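CRISPR-associated endoribonuclease Cas2 (Thermococcus onnurineus, PDB 5G4D) probably acts as a magnesium-dependent endoribonuclease on single-stranded RNA and works as a homodimer alongside Cas1 in CRISPR-based immunity. Local coordinates at residues Arg25-Trp30 and Leu42-Arg47; Arg19-Leu24 and Ser34-Glu39. One frame throughout, in Å; residues are numbered along the deposited sequence.

Contact 1 (Arg25-Trp30 and Leu42-Arg47); sequences RRHLHW and LAEFER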
# COMPACT_ATOMS: atom_id res chain seq x y z
N ARG A 25 -8.66 -11.84 -1.42
CA ARG A 25 -8.56 -12.69 -0.24
C ARG A 25 -8.32 -14.14 -0.62
O ARG A 25 -7.75 -14.91 0.16
CB ARG A 25 -9.82 -12.59 0.63
CG ARG A 25 -9.94 -11.30 1.40
CD ARG A 25 -11.12 -11.34 2.37
NE ARG A 25 -10.96 -12.34 3.42
CZ ARG A 25 -11.94 -12.74 4.23
NH1 ARG A 25 -13.15 -12.23 4.11
NH2 ARG A 25 -11.70 -13.66 5.17
N ARG A 26 -8.73 -14.54 -1.82
CA ARG A 26 -8.46 -15.89 -2.29
C ARG A 26 -7.04 -16.08 -2.81
O ARG A 26 -6.69 -17.20 -3.21
CB ARG A 26 -9.46 -16.27 -3.39
CG ARG A 26 -10.91 -16.21 -2.96
CD ARG A 26 -11.83 -16.40 -4.16
NE ARG A 26 -12.88 -17.36 -3.88
CZ ARG A 26 -14.12 -17.02 -3.56
NH1 ARG A 26 -14.47 -15.75 -3.50
NH2 ARG A 26 -15.03 -17.96 -3.30
N HIS A 27 -6.20 -15.04 -2.81
CA HIS A 27 -4.90 -15.16 -3.46
C HIS A 27 -3.77 -14.61 -2.61
O HIS A 27 -2.63 -15.06 -2.74
CB HIS A 27 -4.93 -14.46 -4.82
CG HIS A 27 -5.85 -15.11 -5.81
ND1 HIS A 27 -5.44 -16.12 -6.65
CD2 HIS A 27 -7.16 -14.91 -6.08
CE1 HIS A 27 -6.45 -16.51 -7.40
NE2 HIS A 27 -7.51 -15.79 -7.08
N LEU A 28 -4.07 -13.64 -1.74
CA LEU A 28 -3.04 -12.92 -1.02
C LEU A 28 -3.46 -12.68 0.43
O LEU A 28 -4.63 -12.84 0.80
CB LEU A 28 -2.72 -11.58 -1.71
CG LEU A 28 -2.12 -11.66 -3.11
CD1 LEU A 28 -2.03 -10.28 -3.73
CD2 LEU A 28 -0.73 -12.30 -3.06
N HIS A 29 -2.49 -12.27 1.24
CA HIS A 29 -2.73 -11.93 2.63
C HIS A 29 -3.33 -10.53 2.75
O HIS A 29 -2.83 -9.58 2.15
CB HIS A 29 -1.43 -12.01 3.43
CG HIS A 29 -0.79 -13.36 3.45
ND1 HIS A 29 -1.30 -14.42 4.18
CD2 HIS A 29 0.33 -13.83 2.85
CE1 HIS A 29 -0.53 -15.48 4.02
NE2 HIS A 29 0.47 -15.14 3.22
N TRP A 30 -4.40 -10.41 3.53
CA TRP A 30 -5.02 -9.11 3.76
C TRP A 30 -4.25 -8.36 4.85
O TRP A 30 -4.11 -8.87 5.97
CB TRP A 30 -6.48 -9.30 4.15
CG TRP A 30 -7.22 -8.03 4.40
CD1 TRP A 30 -7.87 -7.26 3.47
CD2 TRP A 30 -7.41 -7.37 5.66
NE1 TRP A 30 -8.45 -6.17 4.07
CE2 TRP A 30 -8.18 -6.21 5.42
CE3 TRP A 30 -6.99 -7.64 6.97
CZ2 TRP A 30 -8.54 -5.33 6.44
CZ3 TRP A 30 -7.36 -6.76 7.98
CH2 TRP A 30 -8.12 -5.62 7.71
N LEU A 42 4.85 -16.32 -11.39
CA LEU A 42 4.55 -15.46 -12.53
C LEU A 42 3.18 -15.76 -13.11
O LEU A 42 2.44 -14.84 -13.48
CB LEU A 42 5.62 -15.62 -13.60
CG LEU A 42 6.57 -14.44 -13.81
CD1 LEU A 42 7.17 -14.03 -12.49
CD2 LEU A 42 7.65 -14.80 -14.81
N ALA A 43 2.83 -17.05 -13.21
CA ALA A 43 1.52 -17.42 -13.73
C ALA A 43 0.41 -16.98 -12.80
O ALA A 43 -0.66 -16.54 -13.25
CB ALA A 43 1.45 -18.94 -13.95
N GLU A 44 0.63 -17.09 -11.48
CA GLU A 44 -0.38 -16.65 -10.53
C GLU A 44 -0.53 -15.13 -10.56
O GLU A 44 -1.65 -14.62 -10.47
CB GLU A 44 -0.03 -17.15 -9.12
CG GLU A 44 -0.85 -16.56 -7.97
CD GLU A 44 -2.21 -17.22 -7.79
OE1 GLU A 44 -2.63 -17.98 -8.69
OE2 GLU A 44 -2.86 -16.96 -6.75
N PHE A 45 0.58 -14.40 -10.73
CA PHE A 45 0.46 -12.95 -10.91
C PHE A 45 -0.39 -12.62 -12.13
O PHE A 45 -1.23 -11.71 -12.08
CB PHE A 45 1.83 -12.28 -11.02
CG PHE A 45 1.73 -10.88 -11.55
CD1 PHE A 45 1.23 -9.87 -10.75
CD2 PHE A 45 2.06 -10.59 -12.86
CE1 PHE A 45 1.10 -8.58 -11.24
CE2 PHE A 45 1.93 -9.32 -13.36
CZ PHE A 45 1.45 -8.31 -12.55
N GLU A 46 -0.19 -13.35 -13.24
CA GLU A 46 -0.99 -13.08 -14.43
C GLU A 46 -2.47 -13.34 -14.18
O GLU A 46 -3.32 -12.61 -14.70
CB GLU A 46 -0.51 -13.94 -15.61
CG GLU A 46 0.86 -13.55 -16.14
CD GLU A 46 0.92 -12.12 -16.63
OE1 GLU A 46 -0.08 -11.63 -17.20
OE2 GLU A 46 1.97 -11.47 -16.45
N ARG A 47 -2.78 -14.36 -13.38
CA ARG A 47 -4.17 -14.68 -13.09
C ARG A 47 -4.77 -13.65 -12.14
O ARG A 47 -5.96 -13.31 -12.26
CB ARG A 47 -4.27 -16.09 -12.50
CG ARG A 47 -4.17 -17.19 -13.55
CD ARG A 47 -4.58 -18.55 -13.00
NE ARG A 47 -3.83 -18.94 -11.81
CZ ARG A 47 -2.58 -19.39 -11.83
NH1 ARG A 47 -1.94 -19.47 -12.99
NH2 ARG A 47 -1.96 -19.75 -10.72
O HOH W 1 -1.71 -16.84 -4.37
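His27, in the loop before strand 29-32, faces Glu44 in the first turn of helix 42-55 with their CA atoms 8.5 Å apart, a gap that the His27 and Glu44 side chains span. Both CB atoms point toward the opposite segment. Glu44 extends from the helix and then bends at chi2 (81°), which turns its carboxylate to the histidine. ND1 of His27 donates to OE2 of Glu44 at 2.7 Å, with an almost straight N-H...O angle of 173°. The acceptor lies in the ring plane, at the edge, yet the ring nitrogen stands above the carboxylate plane, 39° out of it.

A water ties the same two residues again, donating to His27 O and to Glu44 OE2 at 2.6 Å each. OE2 thus accepts two bonds, while OE1 makes a salt bridge to Arg47 NH2 at 2.8 Å, weak as a hydrogen bond; Arg47 would probably steady the carboxylate's negative charge. Phe23 meets the His27 ring at an inclined angle. The arrangement is a His-carboxylate hydrogen bond at the protein surface, joining the loop after helix 17-25 to the start of helix 42-55 in the ferredoxin-like fold of Cas2.

Contact 2 (Arg19-Leu24 and Ser34-Glu39); sequences RVKKFL and SVFEGE. Unlike the reference sequence in segment 19-24: Arg19 (reference Lys).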
# COMPACT_ATOMS: atom_id res chain seq x y z
N ARG A 19 -16.14 -6.73 -4.26
CA ARG A 19 -15.80 -7.89 -5.08
C ARG A 19 -14.29 -7.99 -5.32
O ARG A 19 -13.75 -9.10 -5.42
CB ARG A 19 -16.53 -7.83 -6.42
CG ARG A 19 -18.05 -7.99 -6.31
CD ARG A 19 -18.59 -8.88 -7.41
NE ARG A 19 -18.03 -10.23 -7.34
CZ ARG A 19 -18.56 -11.23 -6.64
NH1 ARG A 19 -19.69 -11.04 -5.95
NH2 ARG A 19 -17.98 -12.43 -6.62
N VAL A 20 -13.60 -6.85 -5.41
CA VAL A 20 -12.13 -6.89 -5.51
C VAL A 20 -11.53 -7.45 -4.23
O VAL A 20 -10.62 -8.29 -4.27
CB VAL A 20 -11.59 -5.49 -5.84
CG1 VAL A 20 -10.07 -5.42 -5.62
CG2 VAL A 20 -11.92 -5.12 -7.27
N LYS A 21 -12.01 -6.97 -3.07
CA LYS A 21 -11.55 -7.49 -1.79
C LYS A 21 -11.73 -9.01 -1.70
O LYS A 21 -10.81 -9.74 -1.32
CB LYS A 21 -12.30 -6.79 -0.65
CG LYS A 21 -11.98 -7.34 0.74
CD LYS A 21 -12.76 -6.59 1.82
CE LYS A 21 -14.26 -6.81 1.68
NZ LYS A 21 -15.04 -6.24 2.83
N LYS A 22 -12.92 -9.50 -2.06
CA LYS A 22 -13.18 -10.93 -1.93
C LYS A 22 -12.29 -11.75 -2.86
O LYS A 22 -11.81 -12.82 -2.47
CB LYS A 22 -14.67 -11.23 -2.21
CG LYS A 22 -15.10 -12.64 -1.82
CD LYS A 22 -16.63 -12.77 -1.78
CE LYS A 22 -17.25 -12.60 -3.17
NZ LYS A 22 -16.79 -13.63 -4.14
N PHE A 23 -12.03 -11.24 -4.07
CA PHE A 23 -11.14 -11.94 -4.99
C PHE A 23 -9.71 -12.00 -4.45
O PHE A 23 -9.06 -13.05 -4.49
CB PHE A 23 -11.16 -11.26 -6.37
CG PHE A 23 -10.12 -11.79 -7.34
CD1 PHE A 23 -10.31 -13.00 -7.98
CD2 PHE A 23 -8.97 -11.07 -7.61
CE1 PHE A 23 -9.37 -13.49 -8.88
CE2 PHE A 23 -8.01 -11.54 -8.50
CZ PHE A 23 -8.21 -12.76 -9.14
N LEU A 24 -9.20 -10.87 -3.95
CA LEU A 24 -7.81 -10.86 -3.50
C LEU A 24 -7.62 -11.70 -2.24
O LEU A 24 -6.53 -12.25 -2.03
CB LEU A 24 -7.33 -9.43 -3.30
CG LEU A 24 -7.08 -8.65 -4.60
CD1 LEU A 24 -6.69 -7.22 -4.28
CD2 LEU A 24 -6.02 -9.29 -5.49
N SER A 34 -7.89 -2.31 1.89
CA SER A 34 -7.46 -2.09 0.51
C SER A 34 -5.97 -2.36 0.30
O SER A 34 -5.36 -1.84 -0.64
CB SER A 34 -7.82 -0.68 0.03
OG SER A 34 -9.17 -0.40 0.33
N VAL A 35 -5.36 -3.18 1.14
CA VAL A 35 -3.96 -3.57 0.97
C VAL A 35 -3.83 -5.08 1.13
O VAL A 35 -4.30 -5.64 2.12
CB VAL A 35 -3.04 -2.88 1.99
CG1 VAL A 35 -1.57 -3.27 1.73
CG2 VAL A 35 -3.25 -1.36 1.96
N PHE A 36 -3.15 -5.72 0.17
CA PHE A 36 -2.85 -7.15 0.21
C PHE A 36 -1.38 -7.37 -0.10
O PHE A 36 -0.73 -6.55 -0.77
CB PHE A 36 -3.72 -7.95 -0.80
CG PHE A 36 -5.17 -8.07 -0.40
CD1 PHE A 36 -6.04 -7.02 -0.60
CD2 PHE A 36 -5.65 -9.25 0.17
CE1 PHE A 36 -7.39 -7.12 -0.23
CE2 PHE A 36 -7.00 -9.37 0.54
CZ PHE A 36 -7.87 -8.31 0.34
N GLU A 37 -0.83 -8.50 0.36
CA GLU A 37 0.54 -8.84 -0.01
C GLU A 37 0.74 -10.36 0.03
O GLU A 37 -0.02 -11.08 0.67
CB GLU A 37 1.57 -8.14 0.89
CG GLU A 37 1.59 -8.60 2.34
CD GLU A 37 2.72 -7.95 3.14
OE1 GLU A 37 3.87 -8.46 3.06
OE2 GLU A 37 2.46 -6.96 3.85
N GLY A 38 1.78 -10.81 -0.65
CA GLY A 38 2.15 -12.22 -0.61
C GLY A 38 3.04 -12.63 -1.76
O GLY A 38 3.28 -11.90 -2.71
N GLU A 39 3.54 -13.87 -1.65
CA GLU A 39 4.38 -14.45 -2.68
C GLU A 39 3.53 -15.03 -3.81
O GLU A 39 2.45 -15.58 -3.57
CB GLU A 39 5.26 -15.55 -2.09
CG GLU A 39 4.51 -16.50 -1.16
CD GLU A 39 5.29 -17.77 -0.85
OE1 GLU A 39 6.50 -17.67 -0.52
OE2 GLU A 39 4.69 -18.87 -0.92
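Glu37 OE1, next along the strand to the Phe36 that packs on Leu24, is gripped by two groups: Arg74 NH2 in a salt bridge and Tyr5 OH in a hydrogen bond. The other carboxylate oxygen, Glu37 OE2, is bonded to Tyr66 OH of the second subunit, so both oxygens of this buried acid are satisfied and its negative charge has an arginine beside it.

Across the segments themselves the Phe36 ring packs on the side chain of Leu24 and on helix backbone, without a hydrogen bond. The evidence is clearest at Leu24, whose CB sits 3.6 Å from the centroid of the Phe36 ring and only 1° off the ring normal. That is a CH-pi contact over the centre of one face, and it agrees with the nearly equal separations, 3.8 to 3.9 Å, between this CB and the six ring carbons. The Leu24 side chain continues from there past one side of the ring, where CD1 of Leu24 comes within 3.7 Å of CD1 of Phe36. Across the ring from there, but over the same face, CE2 of Phe36 lies 3.7 Å from the backbone C of Leu24. With CG anti to its own carbonyl carbon (chi1 -72°), Phe36 turns its ring to the helix so that one face lies against Leu24.

One turn earlier, Lys21 borders the tip of the ring: its carbonyl O is 3.7 Å from Phe36 CZ, in an oblique approach, and its CG is 4.2 Å from the same CZ. Beyond CG the lysine chain leads away, and its NZ is hydrogen-bonded to Asn18 OD1.

This is the helix-on-sheet packing of the ferredoxin-like fold, with helix 17-25 lying on the antiparallel sheet through Leu24 and Phe36. Tyr10 of strand 4-11 touches both of these side chains, as well as Val20 and Lys21, and Ile48 of helix 42-55 packs on Leu24 from the neighbouring helix.

Overall arrangement
The centres of contacts 1 and 2 lie 8 Å apart, and their segments alternate along the chain. Neighbouring strands 29-32 and 35-40 couple them: His29 N is 2.8 Å from Glu37 O, a probable hydrogen bond. Phe36 of contact 2 also packs against segment 25-30, with its CZ 3.3 Å from Trp30 CD1 in an edge-to-face pairing of rings and its CE2 3.6 Å from Arg25 N. Contact 1 is a polar link at the surface, whereas contact 2 is buried between helix and sheet. Contact 1 lies away from the predicted magnesium site; in contact 2 the Leu24 side chain is about 11 Å from that of Asp11, the predicted ligand.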